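Local coordinates for ribosomal RNA processing protein 6 (Trypanosoma brucei brucei, PDB 4NLC) that probably degrades and trims RNA as a 3'-5' exoribonuclease of the nuclear exosome, with roles in rRNA processing, at residues E90-V95 / F225-Y230; V145-G150 / F170-A175; R296-W301 / A315-S320. The protein carries 1 engineered substitution. All blocks are in the same frame, centred on the assembly; numbering follows the deposited sequence.

Contact 1. Residues E90-V95 / F225-Y230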
# COMPACT_ATOMS: atom_id res chain seq x y z
N GLU A 90 4.28 -22.59 10.97
CA GLU A 90 3.67 -21.69 11.97
C GLU A 90 2.14 -21.72 11.88
O GLU A 90 1.58 -22.03 10.83
CB GLU A 90 4.17 -20.25 11.77
CG GLU A 90 5.69 -20.11 11.71
CD GLU A 90 6.46 -20.47 12.98
OE1 GLU A 90 7.64 -20.88 12.85
OE2 GLU A 90 5.91 -20.34 14.09
N THR A 91 1.46 -21.42 12.98
CA THR A 91 -0.01 -21.36 13.02
C THR A 91 -0.49 -19.90 12.96
O THR A 91 -1.67 -19.64 12.73
CB THR A 91 -0.56 -22.11 14.25
OG1 THR A 91 0.06 -21.59 15.42
CG2 THR A 91 -0.35 -23.63 14.15
N GLU A 92 0.43 -18.96 13.17
CA GLU A 92 0.19 -17.53 13.10
C GLU A 92 1.47 -16.76 12.84
O GLU A 92 2.52 -17.06 13.43
CB GLU A 92 -0.60 -16.95 14.30
CG GLU A 92 0.13 -16.91 15.63
CD GLU A 92 0.16 -18.21 16.40
OE1 GLU A 92 -0.79 -19.02 16.27
OE2 GLU A 92 1.16 -18.44 17.12
N ILE A 93 1.39 -15.77 11.93
CA ILE A 93 2.53 -14.93 11.55
C ILE A 93 2.04 -13.51 11.52
O ILE A 93 0.86 -13.30 11.25
CB ILE A 93 3.18 -15.33 10.19
CG1 ILE A 93 2.27 -14.98 8.97
CG2 ILE A 93 3.64 -16.82 10.17
CD1 ILE A 93 2.87 -15.27 7.55
N ALA A 94 2.95 -12.54 11.81
CA ALA A 94 2.63 -11.11 11.81
C ALA A 94 3.25 -10.54 10.56
O ALA A 94 4.41 -10.83 10.25
CB ALA A 94 3.22 -10.43 13.03
N VAL A 95 2.46 -9.77 9.79
CA VAL A 95 2.89 -9.19 8.53
C VAL A 95 2.63 -7.68 8.50
O VAL A 95 1.64 -7.19 9.04
CB VAL A 95 2.24 -9.92 7.30
CG1 VAL A 95 2.88 -9.46 5.98
CG2 VAL A 95 2.30 -11.45 7.42
N PHE A 225 6.40 -7.13 17.72
CA PHE A 225 5.51 -7.19 18.88
C PHE A 225 4.06 -7.60 18.54
O PHE A 225 3.24 -7.76 19.45
CB PHE A 225 5.50 -5.84 19.64
CG PHE A 225 6.87 -5.22 19.87
CD1 PHE A 225 7.61 -5.54 21.01
CD2 PHE A 225 7.38 -4.28 19.00
CE1 PHE A 225 8.85 -4.95 21.24
CE2 PHE A 225 8.64 -3.73 19.21
CZ PHE A 225 9.35 -4.03 20.34
N LEU A 226 3.75 -7.73 17.25
CA LEU A 226 2.40 -7.94 16.77
C LEU A 226 1.77 -9.27 17.18
O LEU A 226 0.56 -9.29 17.46
CB LEU A 226 2.32 -7.73 15.25
CG LEU A 226 0.91 -7.42 14.66
CD1 LEU A 226 0.19 -6.32 15.46
CD2 LEU A 226 1.01 -7.00 13.20
N LEU A 227 2.53 -10.36 17.28
CA LEU A 227 1.91 -11.62 17.72
C LEU A 227 1.56 -11.62 19.20
O LEU A 227 0.56 -12.21 19.56
CB LEU A 227 2.72 -12.85 17.35
CG LEU A 227 2.87 -13.13 15.85
CD1 LEU A 227 3.85 -14.25 15.62
CD2 LEU A 227 1.53 -13.38 15.19
N TYR A 228 2.33 -10.91 20.05
CA TYR A 228 2.00 -10.76 21.48
C TYR A 228 0.75 -9.92 21.60
O TYR A 228 -0.13 -10.25 22.39
CB TYR A 228 3.13 -10.12 22.28
CG TYR A 228 2.78 -9.82 23.74
CD1 TYR A 228 2.69 -10.85 24.68
CD2 TYR A 228 2.57 -8.52 24.17
CE1 TYR A 228 2.39 -10.58 26.02
CE2 TYR A 228 2.26 -8.24 25.51
CZ TYR A 228 2.18 -9.28 26.43
OH TYR A 228 1.91 -9.01 27.74
N VAL A 229 0.67 -8.82 20.83
CA VAL A 229 -0.48 -7.89 20.78
C VAL A 229 -1.71 -8.70 20.38
O VAL A 229 -2.76 -8.59 21.03
CB VAL A 229 -0.19 -6.69 19.82
CG1 VAL A 229 -1.47 -5.97 19.38
CG2 VAL A 229 0.79 -5.70 20.47
N TYR A 230 -1.56 -9.56 19.37
CA TYR A 230 -2.59 -10.46 18.87
C TYR A 230 -3.15 -11.35 20.03
O TYR A 230 -4.36 -11.40 20.23
CB TYR A 230 -2.02 -11.32 17.72
CG TYR A 230 -2.89 -12.48 17.29
CD1 TYR A 230 -4.15 -12.27 16.74
CD2 TYR A 230 -2.42 -13.79 17.36
CE1 TYR A 230 -4.94 -13.33 16.28
CE2 TYR A 230 -3.19 -14.87 16.90
CZ TYR A 230 -4.45 -14.63 16.37
OH TYR A 230 -5.25 -15.67 15.97
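The Tyr230 ring and the Glu92 carboxylate are the flat groups here, and their planes are 32° apart. The two side chains cross obliquely. They meet through the aliphatic part of the glutamate: Glu92 CG comes to the ring at a slant, 4.1 Å from Tyr230 CE2. Tyr230 OH is hydrogen-bonded to Gln54 OE1. Gln54 NE2 in turn bonds Glu92 OE1, so one glutamine links both polar ends. Thr91 OG1 also donates to Glu92 OE1, at 2.8 Å, coming from above the carboxylate plane. Glu92 OE2 forms a salt bridge with Arg117.

The rest of the contact is van der Waals packing by two leucines. Leu227 has CG beside its backbone N and anti to the carbonyl carbon (chi1 -65°), with Leu227 CG 3.9 Å from Ala94 CB. Its methyl groups rest on the strand backbone: Leu227 CD2 is 3.7 Å from Ile93 C, and Leu227 CD1 is 3.8 Å from Glu92 O. Leu226 packs against the same alanine, with Leu226 CB 3.6 Å from Ala94 CB. The small Ala94 side chain thus meets two successive leucines of the helix. The CB atoms of Glu92 and Ala94 are directed toward the helix, those of Ile93 and Val95 away from it.

The axes of the short segments 92-95 and 226-230 approach to 8.3 Å, at 120° between their directions. This is a helix packed on the face of the central sheet of the RNase H-like exonuclease domain. Leu226, Leu227 and Tyr230 also touch Val147 on neighbouring strand 145-148. Val229 of the same helix touches Ala188 of helix 185-193.

Contact 2. Residues V145-G150 / F170-A175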
# COMPACT_ATOMS: atom_id res chain seq x y z
N VAL A 145 -2.83 -18.22 10.59
CA VAL A 145 -3.44 -16.88 10.73
C VAL A 145 -2.39 -15.83 10.34
O VAL A 145 -1.25 -15.87 10.85
CB VAL A 145 -4.04 -16.64 12.14
CG1 VAL A 145 -4.44 -15.16 12.33
CG2 VAL A 145 -5.24 -17.54 12.37
N LYS A 146 -2.76 -14.88 9.45
CA LYS A 146 -1.88 -13.77 9.06
C LYS A 146 -2.39 -12.55 9.81
O LYS A 146 -3.48 -12.05 9.53
CB LYS A 146 -1.91 -13.50 7.55
CG LYS A 146 -0.98 -14.38 6.68
CD LYS A 146 -1.34 -15.87 6.64
CE LYS A 146 -2.68 -16.13 5.98
NZ LYS A 146 -2.93 -17.57 5.73
N VAL A 147 -1.62 -12.10 10.78
CA VAL A 147 -1.92 -10.95 11.62
C VAL A 147 -1.32 -9.67 10.98
O VAL A 147 -0.10 -9.56 10.78
CB VAL A 147 -1.39 -11.14 13.07
CG1 VAL A 147 -1.82 -9.98 13.99
CG2 VAL A 147 -1.83 -12.47 13.66
N PHE A 148 -2.17 -8.69 10.69
CA PHE A 148 -1.72 -7.38 10.21
C PHE A 148 -2.30 -6.34 11.15
O PHE A 148 -3.34 -6.60 11.76
CB PHE A 148 -2.29 -7.13 8.81
CG PHE A 148 -1.62 -7.79 7.63
CD1 PHE A 148 -1.83 -9.14 7.36
CD2 PHE A 148 -0.85 -7.05 6.74
CE1 PHE A 148 -1.30 -9.74 6.19
CE2 PHE A 148 -0.32 -7.64 5.58
CZ PHE A 148 -0.57 -8.98 5.31
N HIS A 149 -1.72 -5.15 11.20
CA HIS A 149 -2.29 -4.07 12.00
C HIS A 149 -2.77 -2.94 11.06
O HIS A 149 -1.94 -2.19 10.56
CB HIS A 149 -1.30 -3.54 13.05
CG HIS A 149 -1.95 -2.64 14.04
ND1 HIS A 149 -2.36 -3.10 15.27
CD2 HIS A 149 -2.33 -1.35 13.92
CE1 HIS A 149 -2.95 -2.08 15.87
NE2 HIS A 149 -2.95 -1.00 15.09
N GLY A 150 -4.08 -2.84 10.83
CA GLY A 150 -4.63 -1.83 9.94
C GLY A 150 -4.25 -2.15 8.52
O GLY A 150 -3.39 -1.47 7.93
N PHE A 170 -6.28 -11.63 10.22
CA PHE A 170 -6.71 -11.08 11.50
C PHE A 170 -6.10 -9.68 11.58
O PHE A 170 -4.89 -9.53 11.49
CB PHE A 170 -6.37 -11.95 12.72
CG PHE A 170 -7.02 -11.43 13.99
CD1 PHE A 170 -6.42 -10.43 14.75
CD2 PHE A 170 -8.25 -11.93 14.41
CE1 PHE A 170 -7.02 -9.97 15.93
CE2 PHE A 170 -8.84 -11.48 15.60
CZ PHE A 170 -8.23 -10.48 16.33
N ASP A 171 -6.96 -8.67 11.69
CA ASP A 171 -6.53 -7.28 11.75
C ASP A 171 -6.64 -6.77 13.19
O ASP A 171 -7.75 -6.62 13.71
CB ASP A 171 -7.34 -6.43 10.76
CG ASP A 171 -6.82 -5.00 10.56
OD1 ASP A 171 -6.34 -4.39 11.54
OD2 ASP A 171 -6.98 -4.47 9.45
N THR A 172 -5.48 -6.52 13.83
CA THR A 172 -5.41 -6.08 15.22
C THR A 172 -5.98 -4.65 15.43
O THR A 172 -6.38 -4.31 16.55
CB THR A 172 -3.99 -6.25 15.80
OG1 THR A 172 -3.04 -5.75 14.88
CG2 THR A 172 -3.67 -7.68 16.13
N SER A 173 -6.03 -3.83 14.36
CA SER A 173 -6.60 -2.50 14.45
C SER A 173 -8.14 -2.64 14.53
O SER A 173 -8.77 -1.95 15.33
CB SER A 173 -6.15 -1.65 13.27
OG SER A 173 -6.77 -0.37 13.32
N ILE A 174 -8.73 -3.59 13.76
CA ILE A 174 -10.17 -3.86 13.80
C ILE A 174 -10.54 -4.37 15.20
O ILE A 174 -11.56 -3.95 15.74
CB ILE A 174 -10.67 -4.78 12.64
CG1 ILE A 174 -10.48 -4.08 11.26
CG2 ILE A 174 -12.13 -5.22 12.85
CD1 ILE A 174 -10.88 -4.94 10.05
N ALA A 175 -9.69 -5.23 15.82
CA ALA A 175 -9.89 -5.72 17.19
C ALA A 175 -10.00 -4.54 18.17
O ALA A 175 -10.96 -4.46 18.92
CB ALA A 175 -8.72 -6.63 17.60
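His149 has CG anti to its backbone N (chi1 -168°), and Thr172 holds OG1 between its backbone N and carbonyl carbon (chi1 46°). The two side chains cross at about a right angle, and His149 ND1 and Thr172 OG1 share a hydrogen bond of 2.8 Å. Either atom could be the donor. Ser173 CB sits over one face of the imidazole, 4.0 Å from the ring centroid, in a CH-pi contact. The other ring nitrogen, His149 NE2, bonds the backbone O of His183. The imidazole is therefore held at both nitrogens and packed on a face.

Before this point the two segments pair as parallel strands. Phe170 N donates to Lys146 O at 2.9 Å, and Phe148 N to Phe170 O at 3.0 Å. Thr172, the first residue of the helix, continues the pattern: Thr172 N donates to Phe148 O at 3.0 Å. Strands 145-148 and 169-171 are the two strands of a beta-alpha-beta crossover, joined through helix 152-162, at one edge of the sheet of the exonuclease domain. On the face of this sheet that carries Val147 and Phe170, Val147 CG1 reaches Thr172 CG2 at 3.6 Å. Val145 and Phe170 lie side by side there, and the Phe170 ring packs edge-to-face with Tyr230 and with Phe254.

The Asp171 carboxylate caps helix 172-178 from the N-cap position and also ties down the turn that leaves strand 145-148. Its OD1 takes two main bonds: Gly150 N reaches Asp171 OD1 at 2.8 Å from above the carboxylate plane, and Ser173 N approaches Asp171 OD1 nearly along its C-O axis, at 2.9 Å. Ala151 N binds Asp171 OD2.

Contact 3. Residues R296-W301 / A315-S320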
# COMPACT_ATOMS: atom_id res chain seq x y z
N ARG A 296 -9.28 22.67 -15.28
CA ARG A 296 -9.70 21.32 -15.63
C ARG A 296 -8.77 20.64 -16.62
O ARG A 296 -8.38 19.48 -16.39
CB ARG A 296 -11.15 21.34 -16.16
CG ARG A 296 -11.66 19.98 -16.68
CD ARG A 296 -13.11 20.06 -17.13
NE ARG A 296 -13.51 18.87 -17.88
CZ ARG A 296 -14.77 18.57 -18.21
NH1 ARG A 296 -15.76 19.38 -17.84
NH2 ARG A 296 -15.05 17.47 -18.89
N GLU A 297 -8.41 21.35 -17.71
CA GLU A 297 -7.54 20.83 -18.77
C GLU A 297 -6.10 20.60 -18.29
O GLU A 297 -5.52 19.59 -18.66
CB GLU A 297 -7.60 21.71 -20.03
CG GLU A 297 -8.95 21.78 -20.73
CD GLU A 297 -9.42 20.52 -21.43
OE1 GLU A 297 -8.63 19.92 -22.19
OE2 GLU A 297 -10.60 20.14 -21.23
N ILE A 298 -5.54 21.52 -17.47
CA ILE A 298 -4.20 21.33 -16.90
C ILE A 298 -4.21 20.09 -15.96
O ILE A 298 -3.32 19.25 -16.03
CB ILE A 298 -3.66 22.58 -16.15
CG1 ILE A 298 -3.40 23.79 -17.12
CG2 ILE A 298 -2.41 22.24 -15.30
CD1 ILE A 298 -2.21 23.62 -18.18
N PHE A 299 -5.26 19.96 -15.14
CA PHE A 299 -5.42 18.84 -14.23
C PHE A 299 -5.54 17.52 -14.99
O PHE A 299 -4.94 16.53 -14.59
CB PHE A 299 -6.59 19.06 -13.25
CG PHE A 299 -6.59 18.05 -12.12
CD1 PHE A 299 -7.16 16.79 -12.29
CD2 PHE A 299 -5.93 18.32 -10.93
CE1 PHE A 299 -7.11 15.84 -11.26
CE2 PHE A 299 -5.90 17.38 -9.90
CZ PHE A 299 -6.48 16.14 -10.07
N ASN A 300 -6.31 17.51 -16.09
CA ASN A 300 -6.48 16.29 -16.89
C ASN A 300 -5.23 15.94 -17.64
O ASN A 300 -4.90 14.76 -17.73
CB ASN A 300 -7.71 16.37 -17.80
CG ASN A 300 -8.96 16.26 -16.99
OD1 ASN A 300 -8.93 15.99 -15.79
ND2 ASN A 300 -10.10 16.46 -17.62
N TRP A 301 -4.48 16.97 -18.10
CA TRP A 301 -3.18 16.76 -18.73
C TRP A 301 -2.19 16.19 -17.68
O TRP A 301 -1.42 15.27 -17.99
CB TRP A 301 -2.63 18.08 -19.31
CG TRP A 301 -1.26 17.88 -19.88
CD1 TRP A 301 -0.97 17.40 -21.12
CD2 TRP A 301 -0.01 17.92 -19.16
NE1 TRP A 301 0.39 17.18 -21.23
CE2 TRP A 301 1.00 17.50 -20.05
CE3 TRP A 301 0.35 18.30 -17.86
CZ2 TRP A 301 2.35 17.47 -19.69
CZ3 TRP A 301 1.69 18.26 -17.49
CH2 TRP A 301 2.67 17.86 -18.41
N ALA A 315 4.25 14.48 -8.47
CA ALA A 315 5.63 14.50 -8.95
C ALA A 315 5.70 15.18 -10.35
O ALA A 315 6.77 15.65 -10.74
CB ALA A 315 6.20 13.08 -8.99
N VAL A 316 4.59 15.24 -11.08
CA VAL A 316 4.56 15.93 -12.37
C VAL A 316 4.55 17.45 -12.10
O VAL A 316 5.39 18.20 -12.62
CB VAL A 316 3.36 15.49 -13.26
CG1 VAL A 316 3.17 16.42 -14.46
CG2 VAL A 316 3.53 14.05 -13.72
N MET A 317 3.60 17.89 -11.25
CA MET A 317 3.33 19.29 -10.97
C MET A 317 2.59 19.38 -9.63
O MET A 317 1.62 18.65 -9.43
CB MET A 317 2.38 19.75 -12.10
CG MET A 317 2.25 21.21 -12.33
SD MET A 317 0.80 21.55 -13.39
CE MET A 317 1.28 20.75 -14.90
N HIS A 318 2.99 20.30 -8.75
CA HIS A 318 2.27 20.50 -7.49
C HIS A 318 0.85 21.02 -7.78
O HIS A 318 0.63 21.68 -8.78
CB HIS A 318 3.03 21.47 -6.57
CG HIS A 318 2.49 21.53 -5.17
ND1 HIS A 318 1.40 22.32 -4.85
CD2 HIS A 318 2.90 20.88 -4.06
CE1 HIS A 318 1.19 22.15 -3.56
NE2 HIS A 318 2.07 21.29 -3.03
N ILE A 319 -0.12 20.67 -6.94
CA ILE A 319 -1.52 21.06 -7.10
C ILE A 319 -1.70 22.61 -7.23
O ILE A 319 -2.54 23.05 -8.02
CB ILE A 319 -2.39 20.44 -5.95
CG1 ILE A 319 -3.90 20.48 -6.25
CG2 ILE A 319 -2.07 21.03 -4.58
CD1 ILE A 319 -4.39 19.47 -7.24
N SER A 320 -0.89 23.41 -6.49
CA SER A 320 -0.91 24.87 -6.51
C SER A 320 -0.48 25.39 -7.85
O SER A 320 -0.99 26.41 -8.28
CB SER A 320 -0.04 25.45 -5.39
OG SER A 320 1.31 25.04 -5.51
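Met317 reaches across to Trp301 with its terminal methyl: Met317 CE is 3.6 Å from Trp301 CZ3, and the two side chains cross at about a right angle. Met317 extends through chi1 and chi2, then bends at chi3 (-64°), which turns CE away from the line of the chain. Ile298 CG2 meets the sulfur, 3.8 Å from Met317 SD, and is close to the methyl as well. The methionine thus fits against two side chains of one helix, three residues apart. Val316 adds to the same end of the indole, where Val316 CG1 lies 3.8 Å from Trp301 CZ3. The six-membered part of the indole makes these contacts, and Val316 CG1 and Met317 CE both come to it obliquely.

Both segments belong to the helical HRDC domain. Helix 289-309 carries Ile298, Phe299 and Trp301. The facing segment is the junction where helix 313-316 ends and helix 319-328 begins. Met317 is the first residue to leave the helical backbone, and Met317 O accepts a bond from Arg302 NH1. Helix 351-359 also touches Ile298 and Trp301, both through Leu354.

Phe299 makes a separate contact further along the junction. Ile319 CD1 lies near the plane of the phenyl ring, at its edge, 3.7 Å from Phe299 CE2. Helix 275-280 touches Phe299 as well, through Thr275, Tyr276 and Ala279. At the start of helix 319-328, His318 is the N-cap: Ser320 N donates to His318 ND1 at 3.0 Å. This bond is nearly straight, with the donor tilted 18° from the imidazole plane.

Overall arrangement
From the N terminus, contact 1 opens first, at 90-95 on strand 92-100. The chain then passes through both segments of contact 2, 145-150 and 170-175, which close a short loop around helix 152-162. Only afterwards does 225-230 close contact 1, so contact 2 is nested inside its loop. The two share the sheet of the exonuclease domain, where strands 92-100 and 145-148 are neighbours, and their centres are 9 Å apart. Contact 3 follows in series. It closes a small loop between helix 289-309 and helix 319-328 in the HRDC domain, with its centre 43 Å from that of contact 1 and 37 Å from that of contact 2.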